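Side-chain contacts in 5-Carboxyvanillate Decarboxylase (Novosphingobium aromaticivorans, PDB 4QRN), which probably catalyses the metal-dependent, non-oxidative decarboxylation of 5-carboxyvanillate, and binds manganese and a nitro analogue of that compound in its active site: residues A[97-102]-A[145-150]; A[163-168]-A[201-206]; A[245-250]-A[296-301]. All blocks are in the same frame, centred on the assembly; numbering follows the deposited sequence.

Three contacts in the helical layer of an amidohydrolase barrel, one of them reaching a strand, differ in burial and chemistry. All touching residues of contact 3 are buried and its chemistry across the segments is purely apolar, whereas contacts 1 and 2 are partly buried and each pair a polar bond with apolar packing: a salt bridge in contact 1, a histidine-carboxylate bond in contact 2. Contact 1 sets a helix against the start of a strand; contacts 2 and 3 set helix against helix. No element is shared, but strand 147-149 of contact 1 is followed directly by helix 158-170 of contact 2, and these two contacts touch through Met150 and Pro206. Contacts 1 and 3 lie on opposite sides of the chain's centre.

Contact 1 (A[97-102]-A[145-150]); sequences ADMDAT and DRFIGM
Met99 and Arg146 mark the closest backbone approach, their CA atoms 8.9 Å apart, where the last turns of helix 93-101 pass the entry to strand 147-149. At that spacing side chains must bridge the gap, and the CB atoms of both residues point across it. Arg146 is bent at chi2 and chi3, which curls the chain so that its guanidinium ends at Asp100, meeting it end-on. NH1 and NH2 of Arg146 both donate to a single oxygen, Asp100 OD1, at 2.9 and 2.8 Å. Both N-H bonds are clearly bent, near 141°, as expected when one acceptor sits in the fork between two nitrogens. Carboxylate and guanidinium lie nearly coplanar, 14° apart, and NH1 meets OD1 on the syn side.

The same guanidinium also bonds to the turn that leads from the helix into strand 106-111: NE donates to Asp105 O and NH2 to Ile104 O. From the start of strand 147-149 it therefore links the helix to the turn that follows it. In the beta/alpha barrel of the amidohydrolase family, 106-111 and 147-149 are adjacent parallel strands, so this pairing joins the helix before the second strand to the beginning of the third.

Alongside the ion pair, Met99 and Arg146 run past each other in opposite directions, with Met99 CB 3.8 Å from Arg146 NH2. A turn at chi3 (63°) swings Met99 CE to within 3.6 Å of the backbone atom Arg146 O. Its sulfur approaches Phe147 at the ring edge, Met99 SD lying 3.7 Å from Phe147 CE1 and essentially in the ring plane, a Met-aromatic contact of the edge kind. Phe147 also packs on Ile96 and on Ala139 and Cys140 of helix 122-142.

Contact 2 (A[163-168]-A[201-206]); sequences REIHRG and VEVDQP
His166 NE2 donates to Glu202 OE1 at 2.7 Å, a fairly straight bond (160°) that lies close to the imidazole plane. The carboxylate receives it on its anti lone pair, the one facing away from the other oxygen, and its plane is turned 46° from the ring. Glu202 is extended beyond CG, and the two side chains cross at about a right angle near the outer surface. The neighbouring carboxylate probably favours a proton on NE2 and may raise the affinity of the histidine for a second one.

While its edge is held by Glu202, the ring is covered on one face by Val203. Val203 CG1 stands 3.7 Å from the His166 centroid, offset toward the rim, making a CH-pi contact; its nearest ring atom is ND1 of His166, at 3.4 Å. Val203 works with both branches: with CG1 anti to the carbonyl carbon (chi1 -60°), Val203 CG2 lies between the backbone N and the carbonyl carbon and meets Ile165 CG2 at 3.7 Å. Ile165 packs further on Ile196 and Ala199, earlier in helix 194-203.

A water extends the contact beyond the valine. It donates to the backbone atom Ile165 O at 2.8 Å and to Gln205 OE1 at 2.9 Å, while Gln205 NE2 bonds to Phe174 O. Asp204, with positive phi, is the C-prime residue of a Schellman motif that ends helix 194-203 and turns the chain toward strand 207-209. Such lateral packing of successive outer helices, 158-170 against 194-203, belongs to the repeating beta-alpha-beta architecture of the amidohydrolase barrel.

Contact 3 (A[245-250]-A[296-301]); sequences LITIGI and KTIEGY
Ile246 faces Ile298 and Tyr301 with one methyl, CG2, which meets both. Ile246 and Tyr301 run past each other in opposite directions, and Ile246 CG2 lies 3.7 Å from Tyr301 CD2, approaching the ring obliquely. Ile246 and Ile298 cross at about a right angle, with Ile246 CG2 4.1 Å from Ile298 CG1. Chi1 of Ile246 (-67°) sets this methyl anti to the backbone N. Thr247 adds a looser touch beside it, its CG2 4.4 Å from Ile298 CD1.

The ring of Tyr301 is fixed from within its own segment. Lys296 CB packs over one face, 3.5 Å above the plane, and Lys296 N donates to Tyr301 OH at 3.0 Å. The same hydroxyl is hydrogen-bonded to Asp252, joining the start of 296-301 to helix 250-253.

Each segment also contains a helix end. In 245-250, Gly249 has a positive phi of 90° and closes helix 233-248 in a Schellman motif. In 296-301, Thr297 is the N-cap: its OG1 accepts from Gly300 N at 2.9 Å, while the carboxylate of Asp276 takes Ile298 N and Glu299 N. Thus the C-terminal end of one outer helix of the barrel packs against the N-terminal turn of another, with helix 268-284 alongside.

No hydrogen bond crosses between the segments. Thr247 OG1 turns to Arg290 and Leu243 O, so this hydroxyl and that of Tyr301 find partners within their own segment or outside the pair, not across it, and the cohesion of this buried join rests on methyl and ring packing.

Contact 1 (A[97-102]-A[145-150])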
ATOM      1  N   ALA A  97       3.781  26.047 -22.939  1.00  8.31           N
ATOM      2  CA  ALA A  97       5.067  26.601 -22.509  1.00  8.78           C
ATOM      3  C   ALA A  97       5.655  25.769 -21.354  1.00  7.96           C
ATOM      4  O   ALA A  97       6.871  25.561 -21.301  1.00  8.01           O
ATOM      5  CB  ALA A  97       4.899  28.055 -22.115  1.00 10.08           C
ATOM      6  N   ASP A  98       4.806  25.332 -20.431  1.00  8.13           N
ATOM      7  CA  ASP A  98       5.296  24.523 -19.328  1.00  8.00           C
ATOM      8  C   ASP A  98       5.848  23.183 -19.834  1.00  7.76           C
ATOM      9  O   ASP A  98       6.848  22.676 -19.304  1.00  8.28           O
ATOM     10  CB  ASP A  98       4.184  24.275 -18.290  1.00  8.45           C
ATOM     11  CG  ASP A  98       3.953  25.468 -17.352  1.00  9.36           C
ATOM     12  OD1 ASP A  98       4.695  26.474 -17.418  1.00 10.20           O
ATOM     13  OD2 ASP A  98       3.020  25.382 -16.522  1.00  9.58           O
ATOM     14  N   MET A  99       5.181  22.589 -20.813  1.00  7.66           N
ATOM     15  CA  MET A  99       5.687  21.382 -21.438  1.00  7.78           C
ATOM     16  C   MET A  99       7.004  21.656 -22.150  1.00  7.56           C
ATOM     17  O   MET A  99       7.980  20.906 -22.000  1.00  8.08           O
ATOM     18  CB  MET A  99       4.664  20.823 -22.418  1.00  8.26           C
ATOM     19  CG  MET A  99       3.428  20.245 -21.714  1.00  9.08           C
ATOM     20  SD  MET A  99       2.027  19.925 -22.790  1.00  9.38           S
ATOM     21  CE  MET A  99       2.702  18.676 -23.888  1.00 10.39           C
ATOM     22  N   ASP A 100       7.053  22.736 -22.936  1.00  7.69           N
ATOM     23  CA  ASP A 100       8.258  23.070 -23.668  1.00  8.07           C
ATOM     24  C   ASP A 100       9.434  23.233 -22.691  1.00  8.51           C
ATOM     25  O   ASP A 100      10.563  22.822 -22.978  1.00  8.74           O
ATOM     26  CB  ASP A 100       8.054  24.355 -24.463  1.00  9.28           C
ATOM     27  CG  ASP A 100       7.139  24.182 -25.678  1.00  9.21           C
ATOM     28  OD1 ASP A 100       6.891  23.038 -26.120  1.00  9.26           O
ATOM     29  OD2 ASP A 100       6.712  25.227 -26.232  1.00  9.57           O
ATOM     30  N   ALA A 101       9.192  23.858 -21.545  1.00  8.59           N
ATOM     31  CA  ALA A 101      10.251  24.131 -20.574  1.00  9.17           C
ATOM     32  C   ALA A 101      10.796  22.877 -19.906  1.00  9.29           C
ATOM     33  O   ALA A 101      11.855  22.929 -19.276  1.00 10.63           O
ATOM     34  CB  ALA A 101       9.756  25.113 -19.521  1.00 10.61           C
ATOM     35  N   THR A 102      10.060  21.771 -19.993  1.00  8.11           N
ATOM     36  CA  THR A 102      10.531  20.516 -19.416  1.00  8.20           C
ATOM     37  C   THR A 102      10.722  19.420 -20.469  1.00  7.94           C
ATOM     38  O   THR A 102      10.860  18.245 -20.146  1.00  8.32           O
ATOM     39  CB  THR A 102       9.601  20.044 -18.286  1.00  8.53           C
ATOM     40  OG1 THR A 102       8.227  20.034 -18.729  1.00  8.34           O
ATOM     41  CG2 THR A 102       9.779  20.912 -17.061  1.00  9.97           C
ATOM     42  N   ASP A 145      -0.376  17.786 -32.130  1.00 12.25           N
ATOM     43  CA  ASP A 145       0.901  17.101 -31.928  0.67 13.40           C
ATOM     44  C   ASP A 145       1.376  17.148 -30.484  1.00 11.21           C
ATOM     45  O   ASP A 145       2.416  16.559 -30.176  1.00 11.59           O
ATOM     46  CB  ASP A 145       1.961  17.699 -32.847  0.67 17.86           C
ATOM     47  CG  ASP A 145       1.671  17.430 -34.315  0.67 22.49           C
ATOM     48  OD1 ASP A 145       1.070  16.376 -34.634  0.67 24.12           O
ATOM     49  OD2 ASP A 145       2.041  18.277 -35.156  0.67 25.02           O
ATOM     50  N   ARG A 146       0.619  17.831 -29.615  1.00  9.73           N
ATOM     51  CA  ARG A 146       1.026  18.002 -28.212  1.00  9.10           C
ATOM     52  C   ARG A 146       0.071  17.387 -27.201  1.00  8.53           C
ATOM     53  O   ARG A 146       0.510  16.967 -26.135  1.00  8.84           O
ATOM     54  CB  ARG A 146       1.166  19.491 -27.859  1.00  8.98           C
ATOM     55  CG  ARG A 146       2.031  20.292 -28.815  1.00  9.44           C
ATOM     56  CD  ARG A 146       3.419  19.762 -28.981  1.00  9.83           C
ATOM     57  NE  ARG A 146       4.200  19.692 -27.746  1.00  8.86           N
ATOM     58  CZ  ARG A 146       4.852  20.721 -27.199  1.00  8.75           C
ATOM     59  NH1 ARG A 146       4.780  21.937 -27.713  1.00  9.56           N
ATOM     60  NH2 ARG A 146       5.548  20.537 -26.097  1.00  8.86           N
ATOM     61  N   PHE A 147      -1.238  17.407 -27.490  1.00  8.80           N
ATOM     62  CA  PHE A 147      -2.264  17.024 -26.520  1.00  9.36           C
ATOM     63  C   PHE A 147      -3.019  15.810 -27.046  1.00  9.76           C
ATOM     64  O   PHE A 147      -3.463  15.816 -28.205  1.00 11.43           O
ATOM     65  CB  PHE A 147      -3.299  18.133 -26.339  1.00  9.56           C
ATOM     66  CG  PHE A 147      -2.826  19.410 -25.651  1.00  8.89           C
ATOM     67  CD1 PHE A 147      -1.627  19.514 -24.948  1.00  9.25           C
ATOM     68  CD2 PHE A 147      -3.664  20.526 -25.695  1.00 10.22           C
ATOM     69  CE1 PHE A 147      -1.284  20.715 -24.320  1.00 10.39           C
ATOM     70  CE2 PHE A 147      -3.329  21.710 -25.071  1.00 10.45           C
ATOM     71  CZ  PHE A 147      -2.138  21.813 -24.392  1.00 10.19           C
ATOM     72  N   ILE A 148      -3.179  14.807 -26.184  1.00  8.45           N
ATOM     73  CA  ILE A 148      -3.920  13.595 -26.476  1.00  8.59           C
ATOM     74  C   ILE A 148      -4.952  13.451 -25.375  1.00  8.01           C
ATOM     75  O   ILE A 148      -4.631  13.691 -24.212  1.00  9.64           O
ATOM     76  CB  ILE A 148      -2.968  12.369 -26.458  1.00  9.91           C
ATOM     77  CG1 ILE A 148      -1.861  12.546 -27.502  1.00 12.25           C
ATOM     78  CG2 ILE A 148      -3.740  11.062 -26.668  1.00 11.11           C
ATOM     79  CD1 ILE A 148      -0.589  11.768 -27.177  1.00 14.29           C
ATOM     80  N   GLY A 149      -6.175  13.061 -25.706  1.00  8.06           N
ATOM     81  CA  GLY A 149      -7.212  13.023 -24.699  1.00  8.34           C
ATOM     82  C   GLY A 149      -7.643  11.645 -24.237  1.00  8.09           C
ATOM     83  O   GLY A 149      -7.744  10.690 -25.032  1.00  8.26           O
ATOM     84  N   MET A 150      -7.976  11.575 -22.942  1.00  8.03           N
ATOM     85  CA  MET A 150      -8.712  10.470 -22.329  1.00  8.32           C
ATOM     86  C   MET A 150     -10.058  11.048 -21.891  1.00  8.20           C
ATOM     87  O   MET A 150     -10.111  12.115 -21.287  1.00  9.89           O
ATOM     88  CB  MET A 150      -7.958   9.913 -21.115  1.00  9.23           C
ATOM     89  CG  MET A 150      -6.610   9.294 -21.475  1.00 10.66           C
ATOM     90  SD  MET A 150      -6.721   7.703 -22.308  1.00 11.24           S
ATOM     91  CE  MET A 150      -6.757   6.595 -20.895  1.00 12.69           C
TER

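Contact 2 (A[163-168]-A[201-206])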
ATOM      1  N   ARG A 163     -22.007   4.867 -23.870  1.00  9.81           N
ATOM      2  CA  ARG A 163     -22.199   5.719 -25.045  1.00 10.31           C
ATOM      3  C   ARG A 163     -21.100   6.768 -25.170  1.00  9.60           C
ATOM      4  O   ARG A 163     -20.666   7.074 -26.291  1.00 10.20           O
ATOM      5  CB  ARG A 163     -23.581   6.403 -25.033  1.00 11.61           C
ATOM      6  CG  ARG A 163     -24.716   5.400 -25.119  1.00 13.24           C
ATOM      7  CD  ARG A 163     -26.085   6.040 -25.322  1.00 15.04           C
ATOM      8  NE  ARG A 163     -26.533   6.971 -24.276  1.00 16.03           N
ATOM      9  CZ  ARG A 163     -27.220   6.635 -23.178  1.00 16.48           C
ATOM     10  NH1 ARG A 163     -27.481   5.364 -22.883  1.00 17.19           N
ATOM     11  NH2 ARG A 163     -27.619   7.584 -22.338  1.00 17.05           N
ATOM     12  N   GLU A 164     -20.640   7.300 -24.041  1.00  9.34           N
ATOM     13  CA  GLU A 164     -19.620   8.342 -24.053  1.00  9.53           C
ATOM     14  C   GLU A 164     -18.229   7.775 -24.380  1.00  9.42           C
ATOM     15  O   GLU A 164     -17.407   8.474 -24.989  1.00 10.32           O
ATOM     16  CB  GLU A 164     -19.632   9.092 -22.716  1.00 10.27           C
ATOM     17  CG  GLU A 164     -18.839  10.408 -22.736  1.00 10.42           C
ATOM     18  CD  GLU A 164     -19.510  11.550 -23.515  1.00 10.27           C
ATOM     19  OE1 GLU A 164     -20.505  11.333 -24.258  1.00 11.39           O
ATOM     20  OE2 GLU A 164     -19.019  12.700 -23.376  1.00 10.92           O
ATOM     21  N   ILE A 165     -17.963   6.532 -23.982  1.00  9.12           N
ATOM     22  CA  ILE A 165     -16.750   5.843 -24.405  1.00  8.96           C
ATOM     23  C   ILE A 165     -16.745   5.742 -25.940  1.00  8.87           C
ATOM     24  O   ILE A 165     -15.740   6.049 -26.592  1.00  9.13           O
ATOM     25  CB  ILE A 165     -16.687   4.463 -23.748  1.00  9.13           C
ATOM     26  CG1 ILE A 165     -16.377   4.627 -22.250  1.00  9.52           C
ATOM     27  CG2 ILE A 165     -15.651   3.559 -24.430  1.00 10.27           C
ATOM     28  CD1 ILE A 165     -16.697   3.396 -21.433  1.00 10.07           C
ATOM     29  N   HIS A 166     -17.871   5.346 -26.524  1.00  9.15           N
ATOM     30  CA  HIS A 166     -17.967   5.294 -27.976  1.00  9.18           C
ATOM     31  C   HIS A 166     -17.841   6.664 -28.614  1.00  9.37           C
ATOM     32  O   HIS A 166     -17.149   6.812 -29.614  1.00 10.40           O
ATOM     33  CB  HIS A 166     -19.268   4.604 -28.368  1.00 10.41           C
ATOM     34  CG  HIS A 166     -19.141   3.115 -28.358  1.00 11.32           C
ATOM     35  ND1 HIS A 166     -18.584   2.419 -29.415  1.00 12.82           N
ATOM     36  CD2 HIS A 166     -19.486   2.190 -27.429  1.00 12.42           C
ATOM     37  CE1 HIS A 166     -18.588   1.129 -29.133  1.00 12.87           C
ATOM     38  NE2 HIS A 166     -19.127   0.962 -27.936  1.00 12.39           N
ATOM     39  N   ARG A 167     -18.494   7.674 -28.049  1.00  9.53           N
ATOM     40  CA  ARG A 167     -18.422   9.010 -28.630  1.00  9.79           C
ATOM     41  C   ARG A 167     -16.986   9.530 -28.586  1.00  9.50           C
ATOM     42  O   ARG A 167     -16.493  10.112 -29.547  1.00 10.07           O
ATOM     43  CB  ARG A 167     -19.370   9.965 -27.916  1.00 10.71           C
ATOM     44  CG  ARG A 167     -19.499  11.294 -28.629  1.00 11.07           C
ATOM     45  CD  ARG A 167     -20.483  12.222 -27.937  1.00 11.60           C
ATOM     46  NE  ARG A 167     -19.956  12.853 -26.723  1.00 11.29           N
ATOM     47  CZ  ARG A 167     -19.424  14.078 -26.657  1.00 11.06           C
ATOM     48  NH1 ARG A 167     -19.027  14.543 -25.485  1.00 10.95           N
ATOM     49  NH2 ARG A 167     -19.265  14.826 -27.755  1.00 11.59           N
ATOM     50  N   GLY A 168     -16.303   9.311 -27.466  1.00 10.01           N
ATOM     51  CA  GLY A 168     -14.929   9.762 -27.346  1.00 10.43           C
ATOM     52  C   GLY A 168     -14.016   9.105 -28.364  1.00 10.30           C
ATOM     53  O   GLY A 168     -13.188   9.754 -28.990  1.00 10.84           O
ATOM     54  N   VAL A 201     -14.089  -2.766 -24.385  1.00  8.99           N
ATOM     55  CA  VAL A 201     -13.645  -3.852 -25.242  1.00  9.63           C
ATOM     56  C   VAL A 201     -14.128  -3.613 -26.679  1.00  9.43           C
ATOM     57  O   VAL A 201     -13.397  -3.886 -27.628  1.00 10.63           O
ATOM     58  CB  VAL A 201     -14.117  -5.195 -24.671  1.00 11.59           C
ATOM     59  CG1 VAL A 201     -13.989  -6.343 -25.694  1.00 13.17           C
ATOM     60  CG2 VAL A 201     -13.356  -5.500 -23.359  1.00 12.32           C
ATOM     61  N   GLU A 202     -15.340  -3.085 -26.850  1.00  9.46           N
ATOM     62  CA  GLU A 202     -15.851  -2.761 -28.191  1.00  9.94           C
ATOM     63  C   GLU A 202     -14.960  -1.754 -28.928  1.00 10.25           C
ATOM     64  O   GLU A 202     -14.700  -1.906 -30.115  1.00 11.35           O
ATOM     65  CB  GLU A 202     -17.276  -2.222 -28.105  1.00  9.90           C
ATOM     66  CG  GLU A 202     -18.300  -3.305 -27.773  1.00 10.79           C
ATOM     67  CD  GLU A 202     -19.641  -2.792 -27.272  1.00 11.02           C
ATOM     68  OE1 GLU A 202     -19.838  -1.564 -27.156  1.00 12.32           O
ATOM     69  OE2 GLU A 202     -20.511  -3.646 -27.001  1.00 12.30           O
ATOM     70  N   VAL A 203     -14.521  -0.707 -28.240  1.00  9.55           N
ATOM     71  CA  VAL A 203     -13.638   0.281 -28.867  1.00 10.11           C
ATOM     72  C   VAL A 203     -12.161  -0.115 -28.767  1.00  9.86           C
ATOM     73  O   VAL A 203     -11.298   0.524 -29.373  1.00 10.98           O
ATOM     74  CB  VAL A 203     -13.830   1.720 -28.292  1.00 11.11           C
ATOM     75  CG1 VAL A 203     -15.277   2.221 -28.515  1.00 12.56           C
ATOM     76  CG2 VAL A 203     -13.427   1.800 -26.833  1.00 10.40           C
ATOM     77  N   ASP A 204     -11.890  -1.199 -28.037  1.00  9.84           N
ATOM     78  CA  ASP A 204     -10.534  -1.714 -27.779  1.00 10.86           C
ATOM     79  C   ASP A 204      -9.591  -0.660 -27.212  1.00 10.72           C
ATOM     80  O   ASP A 204      -8.494  -0.455 -27.725  1.00 13.95           O
ATOM     81  CB  ASP A 204      -9.933  -2.357 -29.036  1.00 12.95           C
ATOM     82  CG  ASP A 204      -8.676  -3.146 -28.738  1.00 15.13           C
ATOM     83  OD1 ASP A 204      -8.563  -3.720 -27.630  1.00 16.13           O
ATOM     84  OD2 ASP A 204      -7.782  -3.156 -29.608  1.00 17.08           O
ATOM     85  N   GLN A 205     -10.030   0.005 -26.153  1.00  8.81           N
ATOM     86  CA  GLN A 205      -9.224   1.051 -25.552  1.00  8.98           C
ATOM     87  C   GLN A 205      -8.949   0.733 -24.095  1.00  8.24           C
ATOM     88  O   GLN A 205      -9.740   0.032 -23.451  1.00  8.95           O
ATOM     89  CB  GLN A 205      -9.920   2.398 -25.654  1.00  9.73           C
ATOM     90  CG  GLN A 205      -9.949   2.897 -27.075  1.00 10.30           C
ATOM     91  CD  GLN A 205     -10.494   4.299 -27.191  1.00 10.66           C
ATOM     92  OE1 GLN A 205     -11.258   4.741 -26.339  1.00 11.25           O
ATOM     93  NE2 GLN A 205     -10.104   5.016 -28.256  1.00 11.05           N
ATOM     94  N   PRO A 206      -7.853   1.286 -23.567  1.00  8.35           N
ATOM     95  CA  PRO A 206      -7.526   1.065 -22.158  1.00  8.41           C
ATOM     96  C   PRO A 206      -8.339   1.940 -21.235  1.00  8.00           C
ATOM     97  O   PRO A 206      -8.777   3.049 -21.585  1.00  8.60           O
ATOM     98  CB  PRO A 206      -6.053   1.477 -22.085  1.00  9.00           C
ATOM     99  CG  PRO A 206      -5.935   2.532 -23.169  1.00  9.78           C
ATOM    100  CD  PRO A 206      -6.802   2.045 -24.273  1.00  9.37           C
TER
HETATM  101  O   HOH W   1     -13.211   6.693 -25.451  1.00 15.49           O

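Contact 3 (A[245-250]-A[296-301])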
ATOM      1  N   LEU A 245     -10.746  -5.724  -8.916  1.00  7.03           N
ATOM      2  CA  LEU A 245     -11.075  -6.077 -10.287  1.00  7.60           C
ATOM      3  C   LEU A 245     -10.342  -7.336 -10.747  1.00  7.39           C
ATOM      4  O   LEU A 245     -10.935  -8.207 -11.399  1.00  8.05           O
ATOM      5  CB  LEU A 245     -10.765  -4.912 -11.212  1.00  7.76           C
ATOM      6  CG  LEU A 245     -11.828  -3.823 -11.195  1.00  7.79           C
ATOM      7  CD1 LEU A 245     -11.288  -2.530 -11.810  1.00  8.32           C
ATOM      8  CD2 LEU A 245     -13.079  -4.282 -11.955  1.00  8.49           C
ATOM      9  N   ILE A 246      -9.059  -7.453 -10.406  1.00  7.48           N
ATOM     10  CA  ILE A 246      -8.333  -8.664 -10.775  1.00  8.00           C
ATOM     11  C   ILE A 246      -9.007  -9.871 -10.124  1.00  8.32           C
ATOM     12  O   ILE A 246      -9.275 -10.885 -10.787  1.00  9.27           O
ATOM     13  CB  ILE A 246      -6.853  -8.561 -10.364  1.00  8.68           C
ATOM     14  CG1 ILE A 246      -6.131  -7.478 -11.189  1.00  9.38           C
ATOM     15  CG2 ILE A 246      -6.177  -9.923 -10.496  1.00 10.30           C
ATOM     16  CD1 ILE A 246      -4.773  -7.120 -10.652  1.00 10.31           C
ATOM     17  N   THR A 247      -9.314  -9.780  -8.837  1.00  8.39           N
ATOM     18  CA  THR A 247      -9.785 -10.945  -8.110  1.00  8.64           C
ATOM     19  C   THR A 247     -11.248 -11.285  -8.365  1.00  8.76           C
ATOM     20  O   THR A 247     -11.652 -12.414  -8.092  1.00  9.01           O
ATOM     21  CB  THR A 247      -9.471 -10.862  -6.610  1.00  9.31           C
ATOM     22  OG1 THR A 247     -10.099  -9.705  -6.041  1.00  9.79           O
ATOM     23  CG2 THR A 247      -7.954 -10.815  -6.385  1.00 10.66           C
ATOM     24  N   ILE A 248     -12.035 -10.356  -8.921  1.00  8.98           N
ATOM     25  CA  ILE A 248     -13.380 -10.707  -9.384  1.00  9.71           C
ATOM     26  C   ILE A 248     -13.327 -11.409 -10.735  1.00  9.84           C
ATOM     27  O   ILE A 248     -14.334 -11.922 -11.216  1.00 10.91           O
ATOM     28  CB  ILE A 248     -14.327  -9.467  -9.432  1.00  9.69           C
ATOM     29  CG1 ILE A 248     -15.799  -9.873  -9.260  1.00 10.74           C
ATOM     30  CG2 ILE A 248     -14.148  -8.647 -10.710  1.00  9.96           C
ATOM     31  CD1 ILE A 248     -16.106 -10.455  -7.893  1.00 12.26           C
ATOM     32  N   GLY A 249     -12.160 -11.432 -11.368  1.00  9.40           N
ATOM     33  CA  GLY A 249     -12.000 -12.107 -12.647  1.00  9.83           C
ATOM     34  C   GLY A 249     -12.258 -11.244 -13.861  1.00  8.85           C
ATOM     35  O   GLY A 249     -12.577 -11.781 -14.919  1.00  9.67           O
ATOM     36  N   ILE A 250     -12.059  -9.930 -13.759  1.00  8.74           N
ATOM     37  CA  ILE A 250     -12.399  -9.064 -14.873  1.00  8.66           C
ATOM     38  C   ILE A 250     -11.638  -9.449 -16.142  1.00  8.57           C
ATOM     39  O   ILE A 250     -12.180  -9.296 -17.241  1.00  9.41           O
ATOM     40  CB  ILE A 250     -12.201  -7.558 -14.519  1.00  9.53           C
ATOM     41  CG1 ILE A 250     -12.982  -6.651 -15.468  1.00 11.25           C
ATOM     42  CG2 ILE A 250     -10.732  -7.163 -14.549  1.00  9.96           C
ATOM     43  CD1 ILE A 250     -14.465  -6.742 -15.292  1.00 12.35           C
ATOM     44  N   LYS A 296      -5.614 -17.227 -14.364  1.00 10.65           N
ATOM     45  CA  LYS A 296      -4.188 -16.897 -14.238  1.00 10.66           C
ATOM     46  C   LYS A 296      -3.897 -16.514 -12.796  1.00  9.60           C
ATOM     47  O   LYS A 296      -4.810 -16.254 -12.004  1.00  9.58           O
ATOM     48  CB  LYS A 296      -3.768 -15.720 -15.139  1.00 11.57           C
ATOM     49  CG  LYS A 296      -4.096 -15.922 -16.597  1.00 13.24           C
ATOM     50  CD  LYS A 296      -3.537 -14.795 -17.463  1.00 14.56           C
ATOM     51  CE  LYS A 296      -3.716 -15.114 -18.938  1.00 16.43           C
ATOM     52  NZ  LYS A 296      -3.018 -14.127 -19.768  1.00 16.38           N
ATOM     53  N   THR A 297      -2.620 -16.492 -12.452  1.00  9.70           N
ATOM     54  CA  THR A 297      -2.171 -15.859 -11.220  1.00  9.81           C
ATOM     55  C   THR A 297      -2.265 -14.345 -11.353  1.00  9.38           C
ATOM     56  O   THR A 297      -2.378 -13.795 -12.455  1.00  9.32           O
ATOM     57  CB  THR A 297      -0.715 -16.233 -10.920  1.00 10.60           C
ATOM     58  OG1 THR A 297       0.094 -15.762 -12.002  1.00 10.67           O
ATOM     59  CG2 THR A 297      -0.553 -17.748 -10.766  1.00 12.47           C
ATOM     60  N   ILE A 298      -2.191 -13.668 -10.213  1.00  9.15           N
ATOM     61  CA  ILE A 298      -2.150 -12.209 -10.232  1.00  9.21           C
ATOM     62  C   ILE A 298      -0.926 -11.745 -11.026  1.00  8.45           C
ATOM     63  O   ILE A 298      -1.018 -10.799 -11.817  1.00  9.49           O
ATOM     64  CB  ILE A 298      -2.195 -11.635  -8.794  1.00  9.83           C
ATOM     65  CG1 ILE A 298      -3.563 -11.993  -8.176  1.00 10.96           C
ATOM     66  CG2 ILE A 298      -1.988 -10.119  -8.822  1.00 10.15           C
ATOM     67  CD1 ILE A 298      -3.685 -11.656  -6.702  1.00 11.12           C
ATOM     68  N   GLU A 299       0.208 -12.421 -10.861  1.00  8.89           N
ATOM     69  CA  GLU A 299       1.378 -12.133 -11.671  1.00 10.11           C
ATOM     70  C   GLU A 299       1.060 -12.236 -13.173  1.00  9.44           C
ATOM     71  O   GLU A 299       1.453 -11.356 -13.969  1.00  9.86           O
ATOM     72  CB  GLU A 299       2.503 -13.082 -11.282  1.00 11.31           C
ATOM     73  CG  GLU A 299       3.734 -12.895 -12.137  1.00 13.56           C
ATOM     74  CD  GLU A 299       4.875 -13.724 -11.662  1.00 16.82           C
ATOM     75  OE1 GLU A 299       4.633 -14.751 -10.991  1.00 19.01           O
ATOM     76  OE2 GLU A 299       6.018 -13.345 -11.945  1.00 18.62           O
ATOM     77  N   GLY A 300       0.352 -13.299 -13.554  1.00  9.25           N
ATOM     78  CA  GLY A 300      -0.047 -13.450 -14.937  1.00  9.75           C
ATOM     79  C   GLY A 300      -0.866 -12.281 -15.452  1.00  9.30           C
ATOM     80  O   GLY A 300      -0.628 -11.810 -16.572  1.00 10.16           O
ATOM     81  N   TYR A 301      -1.820 -11.809 -14.663  1.00  9.02           N
ATOM     82  CA  TYR A 301      -2.617 -10.666 -15.104  1.00  9.55           C
ATOM     83  C   TYR A 301      -1.769  -9.408 -15.188  1.00  9.48           C
ATOM     84  O   TYR A 301      -2.011  -8.583 -16.062  1.00  9.63           O
ATOM     85  CB  TYR A 301      -3.831 -10.417 -14.189  1.00  9.71           C
ATOM     86  CG  TYR A 301      -4.817 -11.561 -14.223  1.00  9.35           C
ATOM     87  CD1 TYR A 301      -5.473 -11.908 -15.408  1.00  9.78           C
ATOM     88  CD2 TYR A 301      -5.064 -12.321 -13.090  1.00  9.51           C
ATOM     89  CE1 TYR A 301      -6.360 -12.970 -15.446  1.00 10.55           C
ATOM     90  CE2 TYR A 301      -5.931 -13.385 -13.118  1.00 10.48           C
ATOM     91  CZ  TYR A 301      -6.573 -13.710 -14.294  1.00 10.66           C
ATOM     92  OH  TYR A 301      -7.406 -14.804 -14.284  1.00 11.18           O
TER